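Local coordinates for acyl-[acyl-carrier-protein]--UDP-N-acetylglucosamine O-acyltransferase (Acinetobacter baumannii, PDB 4E6U) that transfers an acyl chain from acyl carrier protein to UDP-N-acetylglucosamine, a step of lipopolysaccharide synthesis, at residues L178-S190 with L251-V264. Numbering follows the deposited sequence.
With EDO (1,2-ethanediol), chain I.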
ATOM      1  N   LEU A 178       3.675 -11.984   4.080  1.00 15.50           N
ATOM      2  CA  LEU A 178       4.792 -11.922   3.150  1.00 15.83           C
ATOM      3  C   LEU A 178       5.046 -13.342   2.685  1.00 15.42           C
ATOM      4  O   LEU A 178       5.500 -14.173   3.461  1.00 15.43           O
ATOM      5  CB  LEU A 178       6.042 -11.297   3.790  1.00 17.26           C
ATOM      6  CG  LEU A 178       7.308 -11.275   2.923  1.00 19.87           C
ATOM      7  CD1 LEU A 178       7.122 -10.425   1.658  1.00 22.61           C
ATOM      8  CD2 LEU A 178       8.495 -10.771   3.738  1.00 21.91           C
ATOM      9  N   ILE A 179       4.708 -13.630   1.440  1.00 15.54           N
ATOM     10  CA  ILE A 179       4.844 -14.977   0.902  1.00 15.46           C
ATOM     11  C   ILE A 179       6.132 -15.097   0.113  1.00 16.01           C
ATOM     12  O   ILE A 179       6.312 -14.429  -0.902  1.00 16.56           O
ATOM     13  CB  ILE A 179       3.623 -15.346   0.025  1.00 16.46           C
ATOM     14  CG1 ILE A 179       2.320 -15.254   0.838  1.00 17.13           C
ATOM     15  CG2 ILE A 179       3.815 -16.735  -0.609  1.00 17.54           C
ATOM     16  CD1 ILE A 179       2.238 -16.180   2.048  1.00 20.87           C
ATOM     17  N   LEU A 180       7.039 -15.946   0.590  1.00 16.36           N
ATOM     18  CA  LEU A 180       8.367 -16.073  -0.014  1.00 16.72           C
ATOM     19  C   LEU A 180       8.588 -17.397  -0.730  1.00 17.27           C
ATOM     20  O   LEU A 180       9.586 -17.558  -1.441  1.00 18.25           O
ATOM     21  CB  LEU A 180       9.463 -15.883   1.046  1.00 17.94           C
ATOM     22  CG  LEU A 180       9.456 -14.565   1.812  1.00 18.41           C
ATOM     23  CD1 LEU A 180      10.566 -14.591   2.864  1.00 21.01           C
ATOM     24  CD2 LEU A 180       9.631 -13.386   0.867  1.00 19.19           C
ATOM     25  N   LYS A 181       7.660 -18.334  -0.535  1.00 16.79           N
ATOM     26  CA  LYS A 181       7.735 -19.667  -1.128  1.00 17.32           C
ATOM     27  C   LYS A 181       6.348 -20.067  -1.620  1.00 17.84           C
ATOM     28  O   LYS A 181       5.388 -19.308  -1.469  1.00 18.47           O
ATOM     29  CB  LYS A 181       8.281 -20.680  -0.111  1.00 18.18           C
ATOM     30  CG  LYS A 181       9.741 -20.421   0.248  1.00 21.48           C
ATOM     31  CD  LYS A 181      10.287 -21.521   1.117  1.00 24.60           C
ATOM     32  CE  LYS A 181      11.730 -21.266   1.456  1.00 27.28           C
ATOM     33  NZ  LYS A 181      12.180 -22.255   2.482  1.00 29.83           N
ATOM     34  N   ASP A 182       6.234 -21.244  -2.221  1.00 17.64           N
ATOM     35  CA  ASP A 182       4.980 -21.637  -2.850  1.00 17.91           C
ATOM     36  C   ASP A 182       3.918 -21.984  -1.832  1.00 17.52           C
ATOM     37  O   ASP A 182       4.241 -22.511  -0.748  1.00 17.86           O
ATOM     38  CB  ASP A 182       5.190 -22.840  -3.756  1.00 18.79           C
ATOM     39  CG  ASP A 182       6.019 -22.525  -4.974  1.00 21.21           C
ATOM     40  OD1 ASP A 182       6.409 -21.348  -5.212  1.00 17.96           O
ATOM     41  OD2 ASP A 182       6.279 -23.491  -5.720  1.00 22.98           O
ATOM     42  N   VAL A 183       2.661 -21.706  -2.172  1.00 16.56           N
ATOM     43  CA  VAL A 183       1.535 -22.077  -1.333  1.00 16.28           C
ATOM     44  C   VAL A 183       0.736 -23.127  -2.076  1.00 16.37           C
ATOM     45  O   VAL A 183       0.105 -22.836  -3.089  1.00 17.09           O
ATOM     46  CB  VAL A 183       0.652 -20.862  -0.965  1.00 14.98           C
ATOM     47  CG1 VAL A 183      -0.531 -21.285  -0.084  1.00 17.03           C
ATOM     48  CG2 VAL A 183       1.494 -19.805  -0.251  1.00 17.20           C
ATOM     49  N   PRO A 184       0.759 -24.369  -1.583  1.00 16.15           N
ATOM     50  CA  PRO A 184       0.081 -25.431  -2.318  1.00 15.99           C
ATOM     51  C   PRO A 184      -1.437 -25.307  -2.339  1.00 14.95           C
ATOM     52  O   PRO A 184      -2.032 -24.546  -1.550  1.00 15.91           O
ATOM     53  CB  PRO A 184       0.511 -26.704  -1.556  1.00 16.37           C
ATOM     54  CG  PRO A 184       1.766 -26.332  -0.895  1.00 17.43           C
ATOM     55  CD  PRO A 184       1.583 -24.896  -0.479  1.00 17.16           C
ATOM     56  N   ALA A 185      -2.056 -26.072  -3.237  1.00 16.01           N
ATOM     57  CA  ALA A 185      -3.506 -26.123  -3.380  1.00 15.86           C
ATOM     58  C   ALA A 185      -4.169 -26.364  -2.042  1.00 16.36           C
ATOM     59  O   ALA A 185      -3.676 -27.170  -1.237  1.00 16.97           O
ATOM     60  CB  ALA A 185      -3.910 -27.228  -4.377  1.00 16.47           C
ATOM     61  N   TYR A 186      -5.274 -25.659  -1.782  1.00 15.83           N
ATOM     62  CA  TYR A 186      -6.076 -25.794  -0.551  1.00 16.46           C
ATOM     63  C   TYR A 186      -5.443 -25.261   0.734  1.00 16.11           C
ATOM     64  O   TYR A 186      -6.084 -25.301   1.775  1.00 18.07           O
ATOM     65  CB  TYR A 186      -6.477 -27.255  -0.261  1.00 16.66           C
ATOM     66  CG  TYR A 186      -6.904 -28.065  -1.440  1.00 16.86           C
ATOM     67  CD1 TYR A 186      -8.077 -27.768  -2.128  1.00 16.95           C
ATOM     68  CD2 TYR A 186      -6.141 -29.161  -1.858  1.00 18.02           C
ATOM     69  CE1 TYR A 186      -8.480 -28.530  -3.220  1.00 20.25           C
ATOM     70  CE2 TYR A 186      -6.530 -29.928  -2.938  1.00 19.11           C
ATOM     71  CZ  TYR A 186      -7.698 -29.614  -3.617  1.00 19.50           C
ATOM     72  OH  TYR A 186      -8.075 -30.392  -4.685  1.00 21.23           O
ATOM     73  N   VAL A 187      -4.209 -24.766   0.684  1.00 16.09           N
ATOM     74  CA  VAL A 187      -3.497 -24.430   1.916  1.00 16.11           C
ATOM     75  C   VAL A 187      -3.821 -23.022   2.424  1.00 17.04           C
ATOM     76  O   VAL A 187      -3.971 -22.087   1.626  1.00 17.33           O
ATOM     77  CB  VAL A 187      -1.964 -24.655   1.760  1.00 15.83           C
ATOM     78  CG1 VAL A 187      -1.191 -24.093   2.931  1.00 17.04           C
ATOM     79  CG2 VAL A 187      -1.662 -26.174   1.611  1.00 16.82           C
ATOM     80  N   MET A 188      -3.967 -22.891   3.738  1.00 17.02           N
ATOM     81  CA  MET A 188      -4.077 -21.595   4.399  1.00 17.30           C
ATOM     82  C   MET A 188      -2.695 -21.206   4.862  1.00 18.08           C
ATOM     83  O   MET A 188      -2.069 -21.958   5.615  1.00 18.73           O
ATOM     84  CB  MET A 188      -5.004 -21.687   5.604  1.00 18.94           C
ATOM     85  CG  MET A 188      -6.249 -22.462   5.339  1.00 22.44           C
ATOM     86  SD  MET A 188      -7.736 -21.940   6.221  0.60 26.56           S
ATOM     87  CE  MET A 188      -7.784 -20.176   5.882  0.60 26.22           C
ATOM     88  N   ALA A 189      -2.189 -20.065   4.398  1.00 16.98           N
ATOM     89  CA  ALA A 189      -0.878 -19.578   4.791  1.00 17.68           C
ATOM     90  C   ALA A 189      -1.014 -18.137   5.227  1.00 17.86           C
ATOM     91  O   ALA A 189      -1.776 -17.374   4.626  1.00 17.64           O
ATOM     92  CB  ALA A 189       0.114 -19.690   3.653  1.00 18.11           C
ATOM     93  N   SER A 190      -0.310 -17.769   6.285  1.00 17.65           N
ATOM     94  CA  SER A 190      -0.319 -16.386   6.731  1.00 19.19           C
ATOM     95  C   SER A 190       0.924 -16.049   7.521  1.00 19.50           C
ATOM     96  O   SER A 190       1.613 -16.940   8.034  1.00 19.63           O
ATOM     97  CB  SER A 190      -1.571 -16.096   7.566  1.00 20.30           C
ATOM     98  OG  SER A 190      -1.570 -16.870   8.746  1.00 24.18           O
ATOM     99  N   LEU A 251      -4.163 -32.113  -6.937  1.00 19.91           N
ATOM    100  CA  LEU A 251      -3.747 -30.705  -6.914  1.00 20.26           C
ATOM    101  C   LEU A 251      -2.602 -30.433  -5.943  1.00 19.16           C
ATOM    102  O   LEU A 251      -1.725 -29.619  -6.239  1.00 18.67           O
ATOM    103  CB  LEU A 251      -4.924 -29.773  -6.609  1.00 20.71           C
ATOM    104  CG  LEU A 251      -6.069 -29.658  -7.613  1.00 21.99           C
ATOM    105  CD1 LEU A 251      -6.896 -28.416  -7.255  1.00 21.93           C
ATOM    106  CD2 LEU A 251      -5.583 -29.571  -9.064  1.00 24.60           C
ATOM    107  N   LEU A 252      -2.603 -31.113  -4.793  1.00 18.70           N
ATOM    108  CA  LEU A 252      -1.492 -31.016  -3.850  1.00 19.02           C
ATOM    109  C   LEU A 252      -0.220 -31.612  -4.406  1.00 18.29           C
ATOM    110  O   LEU A 252       0.852 -31.041  -4.253  1.00 18.17           O
ATOM    111  CB  LEU A 252      -1.813 -31.691  -2.511  1.00 20.12           C
ATOM    112  CG  LEU A 252      -2.681 -30.930  -1.517  1.00 20.70           C
ATOM    113  CD1 LEU A 252      -3.113 -31.867  -0.392  1.00 20.30           C
ATOM    114  CD2 LEU A 252      -1.905 -29.755  -0.946  1.00 21.31           C
ATOM    115  N   ILE A 253      -0.345 -32.778  -5.040  1.00 17.99           N
ATOM    116  CA  ILE A 253       0.793 -33.400  -5.692  1.00 18.17           C
ATOM    117  C   ILE A 253       1.394 -32.468  -6.752  1.00 17.10           C
ATOM    118  O   ILE A 253       2.597 -32.245  -6.773  1.00 17.66           O
ATOM    119  CB  ILE A 253       0.413 -34.774  -6.295  1.00 18.14           C
ATOM    120  CG1 ILE A 253       0.112 -35.766  -5.157  1.00 19.38           C
ATOM    121  CG2 ILE A 253       1.544 -35.298  -7.169  1.00 19.64           C
ATOM    122  CD1 ILE A 253      -0.610 -37.038  -5.607  1.00 20.70           C
ATOM    123  N   ASP A 254       0.528 -31.878  -7.578  1.00 17.71           N
ATOM    124  CA  ASP A 254       0.961 -30.936  -8.608  1.00 18.74           C
ATOM    125  C   ASP A 254       1.729 -29.768  -7.993  1.00 17.49           C
ATOM    126  O   ASP A 254       2.775 -29.385  -8.488  1.00 17.76           O
ATOM    127  CB  ASP A 254      -0.231 -30.373  -9.388  1.00 19.31           C
ATOM    128  CG  ASP A 254      -0.929 -31.398 -10.271  1.00 22.45           C
ATOM    129  OD1 ASP A 254      -0.340 -32.460 -10.611  1.00 24.50           O
ATOM    130  OD2 ASP A 254      -2.091 -31.113 -10.641  1.00 25.30           O
ATOM    131  N   SER A 255       1.204 -29.191  -6.906  1.00 16.91           N
ATOM    132  CA  SER A 255       1.914 -28.102  -6.223  1.00 17.23           C
ATOM    133  C   SER A 255       3.350 -28.477  -5.872  1.00 17.16           C
ATOM    134  O   SER A 255       4.284 -27.707  -6.084  1.00 18.56           O
ATOM    135  CB  SER A 255       1.190 -27.711  -4.931  1.00 17.61           C
ATOM    136  OG  SER A 255      -0.104 -27.206  -5.190  1.00 18.01           O
ATOM    137  N   LEU A 256       3.518 -29.666  -5.297  1.00 17.96           N
ATOM    138  CA  LEU A 256       4.833 -30.065  -4.830  1.00 19.20           C
ATOM    139  C   LEU A 256       5.767 -30.420  -5.980  1.00 18.44           C
ATOM    140  O   LEU A 256       6.952 -30.119  -5.928  1.00 20.20           O
ATOM    141  CB  LEU A 256       4.704 -31.217  -3.839  1.00 18.91           C
ATOM    142  CG  LEU A 256       4.563 -30.789  -2.360  1.00 20.99           C
ATOM    143  CD1 LEU A 256       3.458 -29.745  -2.067  1.00 23.23           C
ATOM    144  CD2 LEU A 256       4.340 -32.039  -1.524  1.00 21.83           C
ATOM    145  N   GLU A 257       5.207 -31.001  -7.036  1.00 19.36           N
ATOM    146  CA  GLU A 257       6.004 -31.358  -8.210  1.00 20.83           C
ATOM    147  C   GLU A 257       6.427 -30.132  -9.016  1.00 21.82           C
ATOM    148  O   GLU A 257       7.499 -30.113  -9.615  1.00 22.94           O
ATOM    149  CB  GLU A 257       5.235 -32.346  -9.088  1.00 21.51           C
ATOM    150  CG  GLU A 257       5.096 -33.703  -8.388  1.00 23.90           C
ATOM    151  CD  GLU A 257       4.500 -34.815  -9.227  1.00 27.88           C
ATOM    152  OE1 GLU A 257       3.665 -34.558 -10.123  1.00 28.92           O
ATOM    153  OE2 GLU A 257       4.870 -35.982  -8.953  1.00 29.31           O
ATOM    154  N   GLN A 258       5.595 -29.093  -8.996  1.00 21.79           N
ATOM    155  CA  GLN A 258       5.832 -27.913  -9.840  1.00 22.61           C
ATOM    156  C   GLN A 258       6.653 -26.833  -9.152  1.00 22.74           C
ATOM    157  O   GLN A 258       7.128 -25.886  -9.790  1.00 23.10           O
ATOM    158  CB  GLN A 258       4.498 -27.348 -10.324  1.00 22.07           C
ATOM    159  CG  GLN A 258       3.821 -28.238 -11.344  1.00 24.15           C
ATOM    160  CD  GLN A 258       2.358 -27.899 -11.563  1.00 26.42           C
ATOM    161  OE1 GLN A 258       1.813 -26.973 -10.948  1.00 28.76           O
ATOM    162  NE2 GLN A 258       1.707 -28.655 -12.437  1.00 28.13           N
ATOM    163  N   SER A 259       6.844 -26.985  -7.848  1.00 22.91           N
ATOM    164  CA  SER A 259       7.516 -25.967  -7.049  1.00 25.16           C
ATOM    165  C   SER A 259       8.944 -25.668  -7.510  1.00 27.21           C
ATOM    166  O   SER A 259       9.710 -26.581  -7.793  1.00 28.74           O
ATOM    167  CB  SER A 259       7.522 -26.387  -5.581  1.00 23.51           C
ATOM    168  OG  SER A 259       8.141 -25.399  -4.773  1.00 24.47           O
ATOM    169  N   GLU A 260       9.282 -24.380  -7.588  1.00 28.89           N
ATOM    170  CA  GLU A 260      10.645 -23.943  -7.885  1.00 30.34           C
ATOM    171  C   GLU A 260      11.323 -23.320  -6.667  1.00 30.43           C
ATOM    172  O   GLU A 260      12.528 -23.464  -6.474  1.00 31.81           O
ATOM    173  CB  GLU A 260      10.651 -22.963  -9.062  1.00 31.47           C
ATOM    174  CG  GLU A 260      10.477 -23.654 -10.409  1.00 34.99           C
ATOM    175  CD  GLU A 260      10.431 -22.698 -11.591  1.00 39.36           C
ATOM    176  OE1 GLU A 260      10.064 -23.172 -12.691  1.00 40.96           O
ATOM    177  OE2 GLU A 260      10.755 -21.490 -11.438  1.00 40.81           O
ATOM    178  N   ARG A 261      10.545 -22.636  -5.837  1.00 30.30           N
ATOM    179  CA  ARG A 261      11.107 -21.945  -4.684  1.00 29.79           C
ATOM    180  C   ARG A 261      11.011 -22.759  -3.405  1.00 29.37           C
ATOM    181  O   ARG A 261      11.421 -22.294  -2.337  1.00 29.59           O
ATOM    182  CB  ARG A 261      10.430 -20.593  -4.509  1.00 29.76           C
ATOM    183  CG  ARG A 261      10.842 -19.619  -5.590  1.00 29.61           C
ATOM    184  CD  ARG A 261      10.336 -18.228  -5.321  1.00 28.74           C
ATOM    185  NE  ARG A 261      10.730 -17.718  -4.006  1.00 28.17           N
ATOM    186  CZ  ARG A 261      11.912 -17.183  -3.712  1.00 30.56           C
ATOM    187  NH1 ARG A 261      12.868 -17.082  -4.636  1.00 31.31           N
ATOM    188  NH2 ARG A 261      12.143 -16.753  -2.476  1.00 30.85           N
ATOM    189  N   GLY A 262      10.475 -23.974  -3.513  1.00 28.75           N
ATOM    190  CA  GLY A 262      10.110 -24.720  -2.322  1.00 28.26           C
ATOM    191  C   GLY A 262       8.771 -24.208  -1.803  1.00 27.99           C
ATOM    192  O   GLY A 262       8.163 -23.331  -2.415  1.00 27.42           O
ATOM    193  N   ILE A 263       8.316 -24.740  -0.674  1.00 28.60           N
ATOM    194  CA  ILE A 263       6.980 -24.411  -0.159  1.00 29.04           C
ATOM    195  C   ILE A 263       6.995 -23.730   1.224  1.00 29.38           C
ATOM    196  O   ILE A 263       7.946 -23.901   1.999  1.00 29.54           O
ATOM    197  CB  ILE A 263       6.040 -25.652  -0.184  1.00 29.16           C
ATOM    198  CG1 ILE A 263       6.560 -26.741   0.755  1.00 29.99           C
ATOM    199  CG2 ILE A 263       5.880 -26.200  -1.621  1.00 29.12           C
ATOM    200  CD1 ILE A 263       5.551 -27.853   1.005  1.00 30.04           C
ATOM    201  N   VAL A 264       5.947 -22.958   1.521  1.00 29.42           N
ATOM    202  CA  VAL A 264       5.797 -22.225   2.792  1.00 30.79           C
ATOM    203  C   VAL A 264       5.472 -23.150   3.955  1.00 31.83           C
ATOM    204  O   VAL A 264       4.560 -23.975   3.859  1.00 32.09           O
ATOM    205  CB  VAL A 264       4.677 -21.137   2.740  1.00 31.13           C
ATOM    206  CG1 VAL A 264       5.038 -20.018   1.797  1.00 30.61           C
ATOM    207  CG2 VAL A 264       3.312 -21.748   2.381  1.00 33.42           C
TER
HETATM  208  C1  EDO I 308      15.666 -14.361  -4.733  1.00 60.06           C
HETATM  209  O1  EDO I 308      14.882 -14.647  -5.897  1.00 60.70           O
HETATM  210  C2  EDO I 308      16.002 -15.666  -4.021  1.00 60.04           C
HETATM  211  O2  EDO I 308      15.441 -15.646  -2.705  1.00 59.67           O
HETATM  212  O   HOH W   1       4.093 -25.075  -6.763  1.00 19.39           O
HETATM  213  O   HOH W   2       8.073 -21.533  -7.229  1.00 22.63           O
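D182 and I263 pair as a single beta bridge where the last coil of the left-handed parallel beta-helix, the hexapeptide-repeat fold of this acyltransferase, meets the C-terminal tail of its helical domain. Two backbone bonds make the bridge: D182 N to G262 O (2.8 Å) and V264 N to D182 O (2.9 Å). Packing is tight beside it and along the helix. V264, slim and branched at CB, rests its CG2 against both V183 CG2 (3.7 Å) and A189 CB, so that the tail lies against side chains of the last coil.

Farther along, P184 and A185 face helix 250-258. Their short side chains let the backbone come close: A185 CB sits 3.5 Å from L251 CB, and P184 rests on the helix, CB against S255 CB and L252 CD2, CG against L256 CD1. S255 is small enough for this surface yet polar; its OG accepts from A185 N (3.0 Å) and also bonds D168. A type II turn swings Y186 round until L252 CG meets its ring edge, while its hydroxyl bonds E248 O.

D182 joins the tight part to the wetter side. With CG beside its own backbone N (chi1 -68°), the carboxylate reaches the turn after the helix, where S259 OG donates to OD2 from above the carboxylate plane. A water links OD1 to E260 N; OD1 also accepts from K166 N.

Toward solvent the apolar packing gives way to a few polar and chain contacts. K181 lays its methylene chain along the carbonyls of 261-263, and its amine leads away from them. At G262 a CB would press on the carbonyl O of R261, so glycine suits the place. Yet R261 itself, bent at chi3 (55°), grips L180 O side-on, NE at 2.8 Å and NH2 at 2.9 Å, the oxygen only 2° out of the guanidinium plane.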